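Local coordinates for extracellular solute-binding protein (Conexibacter woesei, PDB 4P98) that probably serves as the extracellular solute-binding component of an ABC transport system, capturing a small solute for delivery to the membrane transporter, at residues 143-148 / 202-207; 189-194 / 214-219; 210-215 / 229-234; 223-228 / 238-243. All blocks are in the same frame, centred on the assembly; numbering follows the deposited sequence. Where two conformers were deposited one is given.

Contact 1: residues 143-148 / 202-207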
loop_
_atom_site.group_PDB
_atom_site.type_symbol
_atom_site.label_atom_id
_atom_site.label_comp_id
_atom_site.label_asym_id
_atom_site.label_seq_id
_atom_site.Cartn_x
_atom_site.Cartn_y
_atom_site.Cartn_z
ATOM N N GLU A 143 -10.950 -12.549 19.611
ATOM C CA GLU A 143 -11.442 -13.789 19.026
ATOM C C GLU A 143 -12.443 -13.560 17.903
ATOM O O GLU A 143 -12.755 -14.499 17.169
ATOM C CB GLU A 143 -12.025 -14.743 20.103
ATOM C CG GLU A 143 -10.997 -15.400 21.053
ATOM C CD GLU A 143 -9.753 -16.016 20.372
ATOM O OE1 GLU A 143 -9.860 -16.949 19.532
ATOM O OE2 GLU A 143 -8.632 -15.578 20.717
ATOM N N LYS A 144 -12.918 -12.317 17.756
ATOM C CA LYS A 144 -13.890 -11.944 16.720
ATOM C C LYS A 144 -13.368 -10.724 15.960
ATOM O O LYS A 144 -13.096 -9.691 16.559
ATOM C CB LYS A 144 -15.251 -11.620 17.352
ATOM C CG LYS A 144 -15.940 -12.810 17.998
ATOM C CD LYS A 144 -17.394 -12.522 18.375
ATOM C CE LYS A 144 -18.066 -13.780 18.914
ATOM N NZ LYS A 144 -19.449 -13.520 19.392
ATOM N N VAL A 145 -13.239 -10.857 14.641
ATOM C CA VAL A 145 -12.629 -9.831 13.801
ATOM C C VAL A 145 -13.620 -9.450 12.714
ATOM O O VAL A 145 -14.271 -10.318 12.114
ATOM C CB VAL A 145 -11.337 -10.341 13.119
ATOM C CG1 VAL A 145 -10.762 -9.281 12.171
ATOM C CG2 VAL A 145 -10.306 -10.742 14.164
ATOM N N GLY A 146 -13.719 -8.146 12.462
ATOM C CA GLY A 146 -14.614 -7.626 11.425
ATOM C C GLY A 146 -13.817 -6.816 10.431
ATOM O O GLY A 146 -12.907 -6.090 10.820
ATOM N N ALA A 147 -14.150 -6.950 9.148
ATOM C CA ALA A 147 -13.461 -6.202 8.097
ATOM C C ALA A 147 -14.459 -5.495 7.203
ATOM O O ALA A 147 -15.489 -6.058 6.832
ATOM C CB ALA A 147 -12.585 -7.125 7.263
ATOM N N VAL A 148 -14.135 -4.261 6.845
ATOM C CA VAL A 148 -14.976 -3.504 5.928
ATOM C C VAL A 148 -14.182 -3.082 4.716
ATOM O O VAL A 148 -13.149 -2.424 4.838
ATOM C CB VAL A 148 -15.619 -2.258 6.584
ATOM C CG1 VAL A 148 -16.513 -1.539 5.586
ATOM C CG2 VAL A 148 -16.430 -2.640 7.814
ATOM N N ALA A 202 -17.670 -7.817 16.949
ATOM C CA ALA A 202 -16.285 -7.607 16.519
ATOM C C ALA A 202 -15.462 -6.925 17.605
ATOM O O ALA A 202 -15.888 -5.918 18.189
ATOM C CB ALA A 202 -16.226 -6.785 15.241
ATOM N N GLN A 203 -14.286 -7.493 17.873
ATOM C CA GLN A 203 -13.365 -6.960 18.881
ATOM C C GLN A 203 -12.203 -6.215 18.249
ATOM O O GLN A 203 -11.337 -5.694 18.940
ATOM C CB GLN A 203 -12.857 -8.096 19.776
ATOM C CG GLN A 203 -13.987 -8.790 20.541
ATOM C CD GLN A 203 -13.575 -10.114 21.161
ATOM O OE1 GLN A 203 -12.963 -10.956 20.517
ATOM N NE2 GLN A 203 -13.939 -10.311 22.413
ATOM N N LEU A 204 -12.208 -6.166 16.919
ATOM C CA LEU A 204 -11.204 -5.457 16.140
ATOM C C LEU A 204 -11.823 -5.177 14.773
ATOM O O LEU A 204 -12.549 -6.015 14.225
ATOM C CB LEU A 204 -9.955 -6.331 15.965
ATOM C CG LEU A 204 -8.906 -5.940 14.920
ATOM C CD1 LEU A 204 -7.948 -4.905 15.477
ATOM C CD2 LEU A 204 -8.131 -7.176 14.446
ATOM N N LEU A 205 -11.509 -4.022 14.213
ATOM C CA LEU A 205 -12.067 -3.645 12.917
ATOM C C LEU A 205 -10.952 -3.387 11.923
ATOM O O LEU A 205 -10.097 -2.544 12.154
ATOM C CB LEU A 205 -12.964 -2.412 13.062
ATOM C CG LEU A 205 -14.301 -2.697 13.761
ATOM C CD1 LEU A 205 -14.998 -1.429 14.263
ATOM C CD2 LEU A 205 -15.227 -3.511 12.874
ATOM N N VAL A 206 -10.981 -4.108 10.806
ATOM C CA VAL A 206 -9.959 -3.985 9.774
ATOM C C VAL A 206 -10.526 -3.260 8.556
ATOM O O VAL A 206 -11.534 -3.670 8.022
ATOM C CB VAL A 206 -9.460 -5.372 9.327
ATOM C CG1 VAL A 206 -8.280 -5.231 8.377
ATOM C CG2 VAL A 206 -9.079 -6.210 10.536
ATOM N N ALA A 207 -9.850 -2.197 8.136
ATOM C CA ALA A 207 -10.214 -1.420 6.949
ATOM C C ALA A 207 -9.381 -1.833 5.744
ATOM O O ALA A 207 -8.145 -1.870 5.824
ATOM C CB ALA A 207 -9.990 0.058 7.212
#
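The flat carboxamide of Gln203 meets strand 144-148 with its oxygen foremost. OE1 takes the N-H of Glu143 nearly along the C=O axis, with Glu143 N 2.7 Å from Gln203 OE1. The same oxygen also accepts from Lys144, whose N lies 3.1 Å from Gln203 OE1 and is tilted 25° from the carbonyl plane. Two donors on one oxygen should hold the amide against rotation. A glutamine is long enough to get there: CG stands anti to its own carbonyl carbon (chi1 -61°) and the chain runs on extended. Its peptide joins in, Gln203 N lying 2.8 Å from Lys144 O, above the plane of that carbonyl.

Further on, the two backbones pair in parallel register. Gly146 bonds twice to the neighbouring segment, its N 3.0 Å from Leu204 O and its O 2.8 Å from Val206 N; Val148 N then bonds to Val206 O. On the sheet face carrying Ala147 and Val206, the CG1 methyl of beta-branched Val145 packs 3.9 Å from Val206 CG2 and also touches Leu204 CD2, giving helix 154-170 an apolar surface to cover. On the face of Leu205, Val148 and Ala207, glycine suits position 146, since a beta carbon would press on Ala202 CB and Leu205 CD2. Leu204 N is buried here without a partner in the model.

Strand 144-149 also bonds to strand 175-180 along its other edge. This interior parallel pairing, with helices on both faces, belongs to a Rossmann-like alpha/beta lobe, as in periplasmic binding proteins.

Contact 2: residues 189-194 / 214-219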
loop_
_atom_site.group_PDB
_atom_site.type_symbol
_atom_site.label_atom_id
_atom_site.label_comp_id
_atom_site.label_asym_id
_atom_site.label_seq_id
_atom_site.Cartn_x
_atom_site.Cartn_y
_atom_site.Cartn_z
ATOM N N LYS A 189 -21.065 5.176 4.654
ATOM C CA LYS A 189 -21.442 3.761 4.556
ATOM C C LYS A 189 -20.407 2.872 5.260
ATOM O O LYS A 189 -20.762 1.872 5.873
ATOM C CB LYS A 189 -21.585 3.317 3.105
ATOM C CG LYS A 189 -22.855 3.809 2.434
ATOM C CD LYS A 189 -22.987 3.243 1.022
ATOM C CE LYS A 189 -24.124 3.912 0.248
ATOM N NZ LYS A 189 -23.980 3.719 -1.226
ATOM N N GLU A 190 -19.135 3.256 5.179
ATOM C CA GLU A 190 -18.071 2.522 5.867
ATOM C C GLU A 190 -18.288 2.531 7.372
ATOM O O GLU A 190 -18.221 1.490 8.019
ATOM C CB GLU A 190 -16.715 3.135 5.562
ATOM C CG GLU A 190 -15.550 2.281 6.037
ATOM C CD GLU A 190 -14.252 3.015 5.865
ATOM O OE1 GLU A 190 -13.562 2.756 4.857
ATOM O OE2 GLU A 190 -13.962 3.895 6.707
ATOM N N GLN A 191 -18.563 3.713 7.920
ATOM C CA GLN A 191 -18.917 3.821 9.333
ATOM C C GLN A 191 -20.104 2.922 9.738
ATOM O O GLN A 191 -20.009 2.187 10.728
ATOM C CB GLN A 191 -19.147 5.274 9.736
ATOM C CG GLN A 191 -19.422 5.424 11.229
ATOM C CD GLN A 191 -19.254 6.831 11.742
ATOM O OE1 GLN A 191 -18.890 7.747 11.010
ATOM N NE2 GLN A 191 -19.503 7.005 13.032
ATOM N N GLU A 192 -21.192 2.976 8.973
ATOM C CA GLU A 192 -22.376 2.154 9.226
ATOM C C GLU A 192 -22.061 0.654 9.197
ATOM O O GLU A 192 -22.527 -0.109 10.052
ATOM C CB GLU A 192 -23.466 2.485 8.190
ATOM C CG GLU A 192 -24.035 3.890 8.345
ATOM C CD GLU A 192 -24.783 4.407 7.120
ATOM O OE1 GLU A 192 -24.881 3.698 6.082
ATOM O OE2 GLU A 192 -25.281 5.549 7.201
ATOM N N ALA A 193 -21.270 0.236 8.210
ATOM C CA ALA A 193 -20.884 -1.166 8.072
ATOM C C ALA A 193 -20.046 -1.596 9.275
ATOM O O ALA A 193 -20.288 -2.643 9.843
ATOM C CB ALA A 193 -20.117 -1.404 6.768
ATOM N N ALA A 194 -19.092 -0.763 9.680
ATOM C CA ALA A 194 -18.241 -1.076 10.835
ATOM C C ALA A 194 -19.040 -1.175 12.147
ATOM O O ALA A 194 -18.810 -2.077 12.963
ATOM C CB ALA A 194 -17.122 -0.062 10.954
ATOM N N LEU A 214 -14.805 3.687 9.458
ATOM C CA LEU A 214 -14.605 2.549 10.344
ATOM C C LEU A 214 -13.940 2.983 11.656
ATOM O O LEU A 214 -14.294 2.504 12.735
ATOM C CB LEU A 214 -13.763 1.498 9.604
ATOM C CG LEU A 214 -13.291 0.272 10.368
ATOM C CD1 LEU A 214 -13.331 -0.956 9.456
ATOM C CD2 LEU A 214 -11.907 0.520 10.941
ATOM N N GLY A 215 -12.975 3.891 11.538
ATOM C CA GLY A 215 -12.238 4.428 12.667
ATOM C C GLY A 215 -13.129 5.160 13.660
ATOM O O GLY A 215 -12.960 5.016 14.875
ATOM N N GLN A 216 -14.078 5.933 13.137
ATOM C CA GLN A 216 -15.079 6.585 13.976
ATOM C C GLN A 216 -15.898 5.570 14.760
ATOM O O GLN A 216 -16.137 5.739 15.964
ATOM C CB GLN A 216 -16.032 7.431 13.122
ATOM C CG GLN A 216 -15.378 8.661 12.548
ATOM C CD GLN A 216 -15.210 9.762 13.582
ATOM O OE1 GLN A 216 -16.010 9.885 14.520
ATOM N NE2 GLN A 216 -14.175 10.574 13.413
ATOM N N ALA A 217 -16.351 4.527 14.077
ATOM C CA ALA A 217 -17.155 3.496 14.720
ATOM C C ALA A 217 -16.358 2.792 15.818
ATOM O O ALA A 217 -16.891 2.464 16.888
ATOM C CB ALA A 217 -17.639 2.484 13.692
ATOM N N ALA A 218 -15.087 2.545 15.529
ATOM C CA ALA A 218 -14.180 1.918 16.481
ATOM C C ALA A 218 -14.003 2.764 17.748
ATOM O O ALA A 218 -14.032 2.242 18.858
ATOM C CB ALA A 218 -12.829 1.673 15.822
ATOM N N VAL A 219 -13.804 4.064 17.572
ATOM C CA VAL A 219 -13.666 4.972 18.710
ATOM C C VAL A 219 -14.936 4.928 19.577
ATOM O O VAL A 219 -14.852 4.882 20.802
ATOM C CB VAL A 219 -13.351 6.416 18.259
ATOM C CG1 VAL A 219 -13.488 7.408 19.414
ATOM C CG2 VAL A 219 -11.946 6.498 17.664
HETATM O O HOH W 1 -18.751 9.395 14.352
#
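Glu190 and Leu214 supply the direct hydrogen bond between these two helices. Leu214 N gives its hydrogen to Glu190 OE2 at 2.9 Å and nearly straight, 168° at the hydrogen. The donor meets OE2 on its anti side, 24° out of the carboxylate plane. With CG anti to the backbone N and the rest extended, the glutamate spans the gap to the beginning of helix 212-221. There OE1 accepts from Gly211 N, and OE2 has a weak bond from Gly213 N. A buried carboxylate facing several N-H groups at a helix start would probably be stabilised in its ionised form, which makes an acidic residue fitting here.

The apolar contacts are made by small groups. Ala194 points its methyl at the other helix, and CB sits 3.8 Å from Ala217 CB and 3.9 Å from Leu214 CG. Alanines on both sides let the helix axes approach to 7.6 Å, crossing at -40°.

At the more open side the link is polar and passes through water. The amide planes of Gln191 and Gln216 are well turned from each other, and Gln191 NE2 rests 3.5 Å from Gln216 CB. One water accepts from Gln191 NE2 and donates to Gln216 OE1, each 2.8 Å from it, a role for which two uncharged amides are well matched.

Helices 187-199 and 212-221 flank strand 205-207 in the chain and lie on the same face of the sheet: Val148 of strand 144-149 touches Glu190, Ala194 and Leu214, while Leu205 and Ala207 pack under Leu214.

Contact 3: residues 210-215 / 229-234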
loop_
_atom_site.group_PDB
_atom_site.type_symbol
_atom_site.label_atom_id
_atom_site.label_comp_id
_atom_site.label_asym_id
_atom_site.label_seq_id
_atom_site.Cartn_x
_atom_site.Cartn_y
_atom_site.Cartn_z
ATOM N N ASP A 210 -10.641 3.286 2.748
ATOM C CA ASP A 210 -10.039 4.426 3.420
ATOM C C ASP A 210 -9.863 4.180 4.922
ATOM O O ASP A 210 -8.777 4.380 5.470
ATOM C CB ASP A 210 -10.859 5.694 3.180
ATOM C CG ASP A 210 -10.252 6.904 3.857
ATOM O OD1 ASP A 210 -10.532 7.111 5.043
ATOM O OD2 ASP A 210 -9.467 7.636 3.222
ATOM N N GLY A 211 -10.933 3.746 5.570
ATOM C CA GLY A 211 -10.907 3.445 6.991
ATOM C C GLY A 211 -11.365 4.548 7.950
ATOM O O GLY A 211 -11.645 4.249 9.094
ATOM N N ARG A 212 -11.424 5.808 7.524
ATOM C CA ARG A 212 -11.786 6.895 8.463
ATOM C C ARG A 212 -13.170 6.731 9.107
ATOM O O ARG A 212 -13.368 7.108 10.267
ATOM C CB ARG A 212 -11.666 8.259 7.812
ATOM C CG ARG A 212 -10.267 8.828 7.940
ATOM C CD ARG A 212 -10.106 10.088 7.126
ATOM N NE ARG A 212 -9.732 9.769 5.765
ATOM C CZ ARG A 212 -9.176 10.615 4.905
ATOM N NH1 ARG A 212 -8.946 11.875 5.237
ATOM N NH2 ARG A 212 -8.839 10.188 3.689
ATOM N N GLY A 213 -14.111 6.161 8.366
ATOM C CA GLY A 213 -15.463 5.924 8.871
ATOM C C GLY A 213 -15.469 4.768 9.844
ATOM O O GLY A 213 -16.038 4.850 10.927
ATOM N N LEU A 214 -14.805 3.687 9.458
ATOM C CA LEU A 214 -14.605 2.549 10.344
ATOM C C LEU A 214 -13.940 2.983 11.656
ATOM O O LEU A 214 -14.294 2.504 12.735
ATOM C CB LEU A 214 -13.763 1.498 9.604
ATOM C CG LEU A 214 -13.291 0.272 10.368
ATOM C CD1 LEU A 214 -13.331 -0.956 9.456
ATOM C CD2 LEU A 214 -11.907 0.520 10.941
ATOM N N GLY A 215 -12.975 3.891 11.538
ATOM C CA GLY A 215 -12.238 4.428 12.667
ATOM C C GLY A 215 -13.129 5.160 13.660
ATOM O O GLY A 215 -12.960 5.016 14.875
ATOM N N SER A 229 -6.459 4.835 7.238
ATOM C CA SER A 229 -5.674 5.905 6.639
ATOM C C SER A 229 -4.892 6.697 7.671
ATOM O O SER A 229 -5.432 7.046 8.734
ATOM C CB SER A 229 -6.602 6.874 5.886
ATOM O OG SER A 229 -5.932 8.083 5.513
ATOM N N ALA A 230 -3.641 7.010 7.322
ATOM C CA ALA A 230 -2.783 7.880 8.122
ATOM C C ALA A 230 -3.314 9.320 8.207
ATOM O O ALA A 230 -2.877 10.070 9.069
ATOM C CB ALA A 230 -1.352 7.886 7.577
ATOM N N ALA A 231 -4.248 9.700 7.334
ATOM C CA ALA A 231 -4.802 11.066 7.336
ATOM C C ALA A 231 -5.949 11.259 8.335
ATOM O O ALA A 231 -6.520 12.339 8.421
ATOM C CB ALA A 231 -5.261 11.446 5.941
ATOM N N ALA A 232 -6.286 10.219 9.083
ATOM C CA ALA A 232 -7.332 10.308 10.087
ATOM C C ALA A 232 -6.930 11.241 11.224
ATOM O O ALA A 232 -5.751 11.558 11.399
ATOM C CB ALA A 232 -7.651 8.932 10.622
ATOM N N GLY A 233 -7.919 11.679 11.994
ATOM C CA GLY A 233 -7.677 12.550 13.147
ATOM C C GLY A 233 -6.978 11.824 14.283
ATOM O O GLY A 233 -6.941 10.597 14.316
ATOM N N ALA A 234 -6.438 12.596 15.222
ATOM C CA ALA A 234 -5.680 12.060 16.351
ATOM C C ALA A 234 -6.435 11.003 17.155
ATOM O O ALA A 234 -5.850 9.998 17.531
ATOM C CB ALA A 234 -5.216 13.192 17.272
#
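Asp210 and Ser229 are joined through their backbones, Ser229 N lying 3.0 Å from Asp210 O; Ser229 opens a type I turn that closes at Ala232, while on the other segment Gly211, whose positive phi (95°) calls for glycine, leads into helix 212-221.

The side chains centre on Arg212. Its CG rests 3.7 Å from Ala232 CB, and a bend at chi3 (-87°) turns NE out of the line of the chain. The guanidinium then grips Asp210 side-on, in its own plane: Arg212 NE is 2.9 Å from Asp210 OD1 and Arg212 NH2 is 2.7 Å from Asp210 OD2, a salt bridge. OD1 also accepts from Arg212 N at 2.9 Å, closing an Asx turn. Over one face of the guanidinium lie Ser229 OG, 3.8 Å above the plane and offset toward the rim, and the methyl of Ala231, whose CB is 3.8 Å from Arg212 NH1. An alanine in place of Arg212 would probably leave the Asp210 carboxylate without its opposite charge and open a gap beside Ala231 and Ala232.

Ser229 OG is occupied elsewhere: it accepts from Ala231 N in an ST turn and bonds to the carbonyl of Asp31. The latter bond reaches a loop that follows strand 22-25 of the other sheet, consistent with a place facing the other lobe. The chemistry implies that the ion pair mainly shapes its own segment, fixing a flat group against which the turn packs, while the bond between the segments is left to the backbone.

Contact 4: residues 223-228 / 238-243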
loop_
_atom_site.group_PDB
_atom_site.type_symbol
_atom_site.label_atom_id
_atom_site.label_comp_id
_atom_site.label_asym_id
_atom_site.label_seq_id
_atom_site.Cartn_x
_atom_site.Cartn_y
_atom_site.Cartn_z
ATOM N N VAL A 223 -12.804 -0.139 20.401
ATOM C CA VAL A 223 -12.070 -1.294 19.831
ATOM C C VAL A 223 -10.897 -0.804 18.998
ATOM O O VAL A 223 -10.901 0.320 18.510
ATOM C CB VAL A 223 -12.929 -2.245 18.976
ATOM C CG1 VAL A 223 -13.996 -2.924 19.817
ATOM C CG2 VAL A 223 -13.546 -1.531 17.781
ATOM N N PRO A 224 -9.865 -1.647 18.840
ATOM C CA PRO A 224 -8.750 -1.204 18.014
ATOM C C PRO A 224 -9.045 -1.379 16.518
ATOM O O PRO A 224 -9.941 -2.120 16.157
ATOM C CB PRO A 224 -7.610 -2.148 18.440
ATOM C CG PRO A 224 -8.317 -3.388 18.848
ATOM C CD PRO A 224 -9.568 -2.908 19.536
ATOM N N THR A 225 -8.271 -0.704 15.675
ATOM C CA THR A 225 -8.352 -0.916 14.239
ATOM C C THR A 225 -6.996 -1.328 13.630
ATOM O O THR A 225 -5.926 -1.151 14.235
ATOM C CB THR A 225 -8.894 0.318 13.486
ATOM O OG1 THR A 225 -7.959 1.399 13.535
ATOM C CG2 THR A 225 -10.242 0.766 14.056
ATOM N N ILE A 226 -7.085 -1.887 12.428
ATOM C CA ILE A 226 -5.939 -2.113 11.542
ATOM C C ILE A 226 -6.296 -1.536 10.169
ATOM O O ILE A 226 -7.419 -1.717 9.704
ATOM C CB ILE A 226 -5.652 -3.620 11.400
ATOM C CG1 ILE A 226 -5.126 -4.175 12.720
ATOM C CG2 ILE A 226 -4.634 -3.893 10.288
ATOM C CD1 ILE A 226 -5.071 -5.691 12.765
ATOM N N GLY A 227 -5.364 -0.827 9.534
ATOM C CA GLY A 227 -5.514 -0.458 8.121
ATOM C C GLY A 227 -6.078 0.911 7.823
ATOM O O GLY A 227 -6.211 1.280 6.657
ATOM N N VAL A 228 -6.383 1.681 8.868
ATOM C CA VAL A 228 -6.996 2.992 8.694
ATOM C C VAL A 228 -5.992 4.002 8.159
ATOM O O VAL A 228 -4.836 4.011 8.556
ATOM C CB VAL A 228 -7.646 3.500 10.004
ATOM C CG1 VAL A 228 -8.211 4.897 9.816
ATOM C CG2 VAL A 228 -8.719 2.530 10.453
ATOM N N ALA A 238 -5.186 7.157 17.255
ATOM C CA ALA A 238 -4.870 6.582 18.552
ATOM C C ALA A 238 -5.368 5.148 18.729
ATOM O O ALA A 238 -4.850 4.432 19.562
ATOM C CB ALA A 238 -5.399 7.473 19.677
ATOM N N VAL A 239 -6.357 4.706 17.953
ATOM C CA VAL A 239 -6.831 3.328 18.076
ATOM C C VAL A 239 -6.347 2.414 16.933
ATOM O O VAL A 239 -6.653 1.242 16.920
ATOM C CB VAL A 239 -8.365 3.259 18.228
ATOM C CG1 VAL A 239 -8.785 4.090 19.435
ATOM C CG2 VAL A 239 -9.086 3.728 16.964
ATOM N N ASN A 240 -5.602 2.963 15.985
ATOM C CA ASN A 240 -5.063 2.158 14.881
ATOM C C ASN A 240 -3.712 1.553 15.268
ATOM O O ASN A 240 -2.717 2.262 15.388
ATOM C CB ASN A 240 -4.935 2.990 13.613
ATOM C CG ASN A 240 -4.769 2.129 12.368
ATOM O OD1 ASN A 240 -5.677 1.386 11.973
ATOM N ND2 ASN A 240 -3.611 2.249 11.731
ATOM N N ILE A 241 -3.707 0.243 15.460
ATOM C CA ILE A 241 -2.516 -0.498 15.876
ATOM C C ILE A 241 -1.438 -0.321 14.825
ATOM O O ILE A 241 -0.330 0.156 15.107
ATOM C CB ILE A 241 -2.838 -1.987 16.062
ATOM C CG1 ILE A 241 -3.815 -2.175 17.210
ATOM C CG2 ILE A 241 -1.568 -2.780 16.373
ATOM C CD1 ILE A 241 -4.517 -3.519 17.194
ATOM N N THR A 242 -1.803 -0.634 13.589
ATOM C CA THR A 242 -0.873 -0.538 12.496
ATOM C C THR A 242 -1.620 -0.650 11.174
ATOM O O THR A 242 -2.796 -0.980 11.146
ATOM C CB THR A 242 0.190 -1.663 12.599
ATOM O OG1 THR A 242 1.236 -1.441 11.635
ATOM C CG2 THR A 242 -0.444 -3.009 12.387
ATOM N N THR A 243 -0.895 -0.396 10.094
ATOM C CA THR A 243 -1.410 -0.514 8.736
ATOM C C THR A 243 -0.310 -1.116 7.840
ATOM O O THR A 243 0.831 -0.708 7.933
ATOM C CB THR A 243 -1.811 0.881 8.231
ATOM O OG1 THR A 243 -2.995 1.315 8.934
ATOM C CG2 THR A 243 -2.067 0.871 6.709
HETATM O O HOH W 2 -2.090 4.077 8.261
#
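Thr225 and Asn240 cross at about a right angle on the two strands of a beta-alpha-beta unit built round helix 234-237, whose strands 225-226 and 240-242, the second weakly bonded, run parallel. Thr225 OG1 stands between its backbone N and carbonyl carbon (chi1 68°) and donates to Asn240 OD1 at 2.8 Å, in the plane of the amide and on a lone pair. The same oxygen takes Val228 N from 44° above that plane, at 3.2 Å, while Asn240 ND2 donates to Thr243 OG1 at 3.0 Å. Asparagine suits the place because it accepts and donates at once. A leucine in its place would probably leave Thr225 OG1 and Val228 N without this acceptor and Thr243 OG1 without its amide donor.

Pro224 and Ile241 lie side by side, pointing the same way, with Pro224 CB 3.6 Å from Ile241 CD1. The backbones pair through Thr225 N with Val239 O and Ile241 N with Thr225 O. Gly227, at a positive phi that favours glycine, gives its N-H to Thr242 O. Where the strands end, one water bridges Val228 O, 2.8 Å away, and Thr243 OG1, 3.0 Å away.

Contacts 1 and 4 are strand pairings in one parallel sheet, joined where strand 205-207 bonds to strand 225-226; contact 1 lies inside it, and contact 4 joins its last two strands. Contact 2 is the helix layer above, with Leu214 lodged against Val206, Val148 and Thr225. Contact 3 begins on the same helix, 212-221, sharing Leu214 and Gly215 with contact 2. Contacts 1, 2 and 4 are largely buried, contact 3 only partly. Both strand contacts add a side-chain amide to their backbone bonds: a glutamine accepting from backbone N-H groups in contact 1, an asparagine bonding side chains and backbone in contact 4. Contact 2 combines alanine packing with a buried carboxylate, contact 3 an ion pair with turns.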